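Local atomic coordinates of CheA (Treponema denticola, PDB entry 6Y1Y), a protein that probably autophosphorylates and passes the phosphate to CheY or CheB, relaying chemoreceptor signals to the flagellar motors. Residues L16-L27 against S107-L118. Sequence-based numbering, arbitrary orientation.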
loop_
_atom_site.group_PDB
_atom_site.type_symbol
_atom_site.label_atom_id
_atom_site.label_comp_id
_atom_site.label_asym_id
_atom_site.label_seq_id
_atom_site.Cartn_x
_atom_site.Cartn_y
_atom_site.Cartn_z
ATOM N N LEU B 16 -22.310 7.279 18.730
ATOM C CA LEU B 16 -20.936 6.787 18.673
ATOM C C LEU B 16 -20.840 5.524 17.826
ATOM O O LEU B 16 -19.876 5.349 17.069
ATOM C CB LEU B 16 -20.404 6.529 20.084
ATOM C CG LEU B 16 -19.860 7.758 20.818
ATOM C CD1 LEU B 16 -19.384 7.383 22.213
ATOM C CD2 LEU B 16 -18.735 8.404 20.023
ATOM N N VAL B 17 -21.832 4.634 17.930
ATOM C CA VAL B 17 -21.801 3.420 17.122
ATOM C C VAL B 17 -22.019 3.764 15.652
ATOM O O VAL B 17 -21.403 3.170 14.759
ATOM C CB VAL B 17 -22.841 2.402 17.630
ATOM C CG1 VAL B 17 -22.940 1.210 16.682
ATOM C CG2 VAL B 17 -22.500 1.944 19.044
ATOM N N SER B 18 -22.854 4.770 15.382
ATOM C CA SER B 18 -23.018 5.244 14.010
ATOM C C SER B 18 -21.697 5.746 13.437
ATOM O O SER B 18 -21.353 5.436 12.287
ATOM C CB SER B 18 -24.084 6.344 13.959
ATOM O OG SER B 18 -24.141 6.934 12.678
ATOM N N GLU B 19 -20.945 6.526 14.217
ATOM C CA GLU B 19 -19.625 6.975 13.776
ATOM C C GLU B 19 -18.693 5.797 13.536
ATOM O O GLU B 19 -17.835 5.844 12.645
ATOM C CB GLU B 19 -19.000 7.909 14.810
ATOM C CG GLU B 19 -19.562 9.311 14.888
ATOM C CD GLU B 19 -18.710 10.188 15.787
ATOM O OE1 GLU B 19 -17.659 10.675 15.312
ATOM O OE2 GLU B 19 -19.072 10.370 16.971
ATOM N N THR B 20 -18.811 4.753 14.362
ATOM C CA THR B 20 -17.984 3.564 14.190
ATOM C C THR B 20 -18.295 2.878 12.874
ATOM O O THR B 20 -17.383 2.461 12.150
ATOM C CB THR B 20 -18.204 2.591 15.351
ATOM O OG1 THR B 20 -17.946 3.253 16.597
ATOM C CG2 THR B 20 -17.279 1.393 15.230
ATOM N N VAL B 21 -19.585 2.762 12.545
ATOM C CA VAL B 21 -20.003 2.108 11.308
ATOM C C VAL B 21 -19.532 2.902 10.094
ATOM O O VAL B 21 -19.110 2.327 9.083
ATOM C CB VAL B 21 -21.531 1.912 11.309
ATOM C CG1 VAL B 21 -22.015 1.497 9.921
ATOM C CG2 VAL B 21 -21.936 0.876 12.358
ATOM N N ILE B 22 -19.587 4.231 10.178
ATOM C CA ILE B 22 -19.118 5.066 9.076
ATOM C C ILE B 22 -17.625 4.878 8.886
ATOM O O ILE B 22 -17.133 4.707 7.763
ATOM C CB ILE B 22 -19.453 6.544 9.345
ATOM C CG1 ILE B 22 -20.967 6.756 9.358
ATOM C CG2 ILE B 22 -18.747 7.449 8.342
ATOM C CD1 ILE B 22 -21.383 8.133 9.842
ATOM N N THR B 23 -16.882 4.895 9.990
ATOM C CA THR B 23 -15.444 4.690 9.915
ATOM C C THR B 23 -15.113 3.306 9.364
ATOM O O THR B 23 -14.216 3.165 8.523
ATOM C CB THR B 23 -14.838 4.915 11.301
ATOM O OG1 THR B 23 -15.106 6.261 11.715
ATOM C CG2 THR B 23 -13.345 4.710 11.277
ATOM N N LYS B 24 -15.845 2.274 9.808
ATOM C CA LYS B 24 -15.642 0.929 9.268
ATOM C C LYS B 24 -15.857 0.892 7.760
ATOM O O LYS B 24 -15.074 0.271 7.028
ATOM C CB LYS B 24 -16.575 -0.071 9.962
ATOM C CG LYS B 24 -16.351 -1.540 9.563
ATOM C CD LYS B 24 -17.181 -2.011 8.348
ATOM C CE LYS B 24 -16.540 -3.250 7.705
ATOM N NZ LYS B 24 -17.259 -3.761 6.497
ATOM N N ALA B 25 -16.916 1.537 7.276
ATOM C CA ALA B 25 -17.157 1.557 5.836
ATOM C C ALA B 25 -15.998 2.219 5.104
ATOM O O ALA B 25 -15.602 1.778 4.016
ATOM C CB ALA B 25 -18.476 2.267 5.528
ATOM N N SER B 26 -15.418 3.267 5.695
ATOM C CA SER B 26 -14.297 3.934 5.047
ATOM C C SER B 26 -13.056 3.052 5.072
ATOM O O SER B 26 -12.328 2.959 4.077
ATOM C CB SER B 26 -14.032 5.269 5.740
ATOM O OG SER B 26 -12.834 5.880 5.285
ATOM N N LEU B 27 -12.836 2.343 6.179
ATOM C CA LEU B 27 -11.706 1.425 6.267
ATOM C C LEU B 27 -11.859 0.290 5.271
ATOM O O LEU B 27 -10.874 -0.149 4.669
ATOM C CB LEU B 27 -11.576 0.880 7.693
ATOM C CG LEU B 27 -11.075 1.913 8.699
ATOM C CD1 LEU B 27 -11.357 1.475 10.122
ATOM C CD2 LEU B 27 -9.580 2.174 8.514
ATOM N N SER B 107 -8.639 7.630 8.834
ATOM C CA SER B 107 -9.750 6.839 9.365
ATOM C C SER B 107 -9.332 6.057 10.599
ATOM O O SER B 107 -10.127 5.895 11.535
ATOM C CB SER B 107 -10.279 5.887 8.295
ATOM O OG SER B 107 -10.847 6.595 7.205
ATOM N N SER B 108 -8.098 5.547 10.611
ATOM C CA SER B 108 -7.589 4.833 11.780
ATOM C C SER B 108 -7.508 5.744 12.994
ATOM O O SER B 108 -7.874 5.345 14.106
ATOM C CB SER B 108 -6.216 4.239 11.465
ATOM O OG SER B 108 -5.725 3.472 12.552
ATOM N N GLN B 109 -7.039 6.980 12.804
ATOM C CA GLN B 109 -6.983 7.881 13.948
ATOM C C GLN B 109 -8.380 8.201 14.455
ATOM O O GLN B 109 -8.604 8.287 15.670
ATOM C CB GLN B 109 -6.252 9.166 13.584
ATOM C CG GLN B 109 -6.100 10.080 14.780
ATOM C CD GLN B 109 -5.207 11.265 14.506
ATOM O OE1 GLN B 109 -3.979 11.148 14.517
ATOM N NE2 GLN B 109 -5.814 12.412 14.285
ATOM N N ASN B 110 -9.332 8.376 13.541
ATOM C CA ASN B 110 -10.705 8.621 13.955
ATOM C C ASN B 110 -11.248 7.444 14.745
ATOM O O ASN B 110 -11.929 7.628 15.762
ATOM C CB ASN B 110 -11.580 8.903 12.734
ATOM C CG ASN B 110 -12.865 9.621 13.094
ATOM O OD1 ASN B 110 -12.856 10.588 13.856
ATOM N ND2 ASN B 110 -13.976 9.137 12.565
ATOM N N LEU B 111 -10.914 6.222 14.321
ATOM C CA LEU B 111 -11.365 5.045 15.054
ATOM C C LEU B 111 -10.800 5.031 16.462
ATOM O O LEU B 111 -11.503 4.671 17.413
ATOM C CB LEU B 111 -10.971 3.775 14.304
ATOM C CG LEU B 111 -11.383 2.482 15.010
ATOM C CD1 LEU B 111 -12.886 2.407 15.139
ATOM C CD2 LEU B 111 -10.852 1.282 14.261
ATOM N N GLY B 112 -9.533 5.429 16.621
ATOM C CA GLY B 112 -8.968 5.521 17.958
ATOM C C GLY B 112 -9.725 6.491 18.842
ATOM O O GLY B 112 -10.005 6.196 20.007
ATOM N N ARG B 113 -10.104 7.646 18.295
ATOM C CA ARG B 113 -10.868 8.612 19.079
ATOM C C ARG B 113 -12.236 8.053 19.443
ATOM O O ARG B 113 -12.672 8.150 20.598
ATOM C CB ARG B 113 -11.010 9.930 18.316
ATOM C CG ARG B 113 -11.789 10.983 19.097
ATOM C CD ARG B 113 -12.215 12.158 18.231
ATOM N NE ARG B 113 -13.025 11.750 17.087
ATOM C CZ ARG B 113 -14.311 11.416 17.155
ATOM N NH1 ARG B 113 -14.951 11.434 18.320
ATOM N NH2 ARG B 113 -14.964 11.063 16.053
ATOM N N ILE B 114 -12.922 7.449 18.473
ATOM C CA ILE B 114 -14.246 6.894 18.735
ATOM C C ILE B 114 -14.158 5.781 19.771
ATOM O O ILE B 114 -14.990 5.697 20.685
ATOM C CB ILE B 114 -14.888 6.408 17.423
ATOM C CG1 ILE B 114 -15.132 7.588 16.484
ATOM C CG2 ILE B 114 -16.199 5.689 17.706
ATOM C CD1 ILE B 114 -15.249 7.163 15.045
ATOM N N SER B 115 -13.141 4.922 19.661
ATOM C CA SER B 115 -13.020 3.799 20.585
ATOM C C SER B 115 -12.803 4.277 22.016
ATOM O O SER B 115 -13.327 3.676 22.960
ATOM C CB SER B 115 -11.880 2.876 20.153
ATOM O OG SER B 115 -10.622 3.430 20.487
ATOM N N GLY B 116 -12.041 5.357 22.196
ATOM C CA GLY B 116 -11.909 5.941 23.520
ATOM C C GLY B 116 -13.231 6.446 24.063
ATOM O O GLY B 116 -13.549 6.249 25.240
ATOM N N GLU B 117 -14.026 7.094 23.212
ATOM C CA GLU B 117 -15.334 7.578 23.633
ATOM C C GLU B 117 -16.285 6.423 23.924
ATOM O O GLU B 117 -17.075 6.486 24.873
ATOM C CB GLU B 117 -15.922 8.499 22.564
ATOM C CG GLU B 117 -15.230 9.852 22.454
ATOM C CD GLU B 117 -16.010 10.830 21.592
ATOM O OE1 GLU B 117 -16.291 10.506 20.418
ATOM O OE2 GLU B 117 -16.348 11.924 22.091
ATOM N N LEU B 118 -16.239 5.367 23.105
ATOM C CA LEU B 118 -17.067 4.190 23.359
ATOM C C LEU B 118 -16.736 3.566 24.704
ATOM O O LEU B 118 -17.637 3.135 25.435
ATOM C CB LEU B 118 -16.885 3.158 22.248
ATOM C CG LEU B 118 -17.650 3.340 20.937
ATOM C CD1 LEU B 118 -17.063 2.407 19.888
ATOM C CD2 LEU B 118 -19.138 3.087 21.108
HETATM O O HOH W 1 -16.527 10.175 12.964
HETATM O O HOH W 2 -10.104 4.899 5.336
#
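I114 pushes into a hole formed by L16, E19, T20 and T23. In return T23 fills one made by S107, N110, L111 and I114. This is knobs-into-holes packing in the antiparallel helical hairpin of the CheA dimerization domain, where helix 93-125 runs back along helix 7-67. The axes of 16-27 and 107-118 come within 9.7 Å at an angle of 158°.

I114 can be followed outward from CB. One branch, I114 CG2, lies 3.2 Å from T20 OG1 and also faces L16 O. The other runs through CG1, which stands anti to the carbonyl carbon, to CD1. I114 CD1 ends 3.5 Å from T23 OG1 and also meets E19 CB and E19 O. Both threonine hydroxyls beside I114 are turned back to their own helix. T20 OG1 donates to L16 O, and T23 OG1 to E19 O, each from the face opposite the backbone N-H. T23 OG1 also accepts a bent bond from N110 ND2, with an N-H...O angle of 136°.

Apolar contacts continue at both ends. L16 CB and V17 CG2 touch L118 CD2, while L27 packs on L111 and S107. At the L27 end the second subunit joins in: its L111 packs on L27 and its T31 on S108.

A polar cluster lines one margin. R113 bends at chi3 (57°), which turns its guanidinium toward E19. R113 NH1 forms a salt bridge with E117 OE1 at 2.7 Å, and R113 NH2 also donates to N110 OD1. This shared arginine probably eases the repulsion between E19 and E117. A water donates to E19 OE1 and accepts from N110 ND2. R113 NH2 donates to E19 OE1 at 2.8 Å, a salt bridge on the syn side of the carboxylate but somewhat out of its plane.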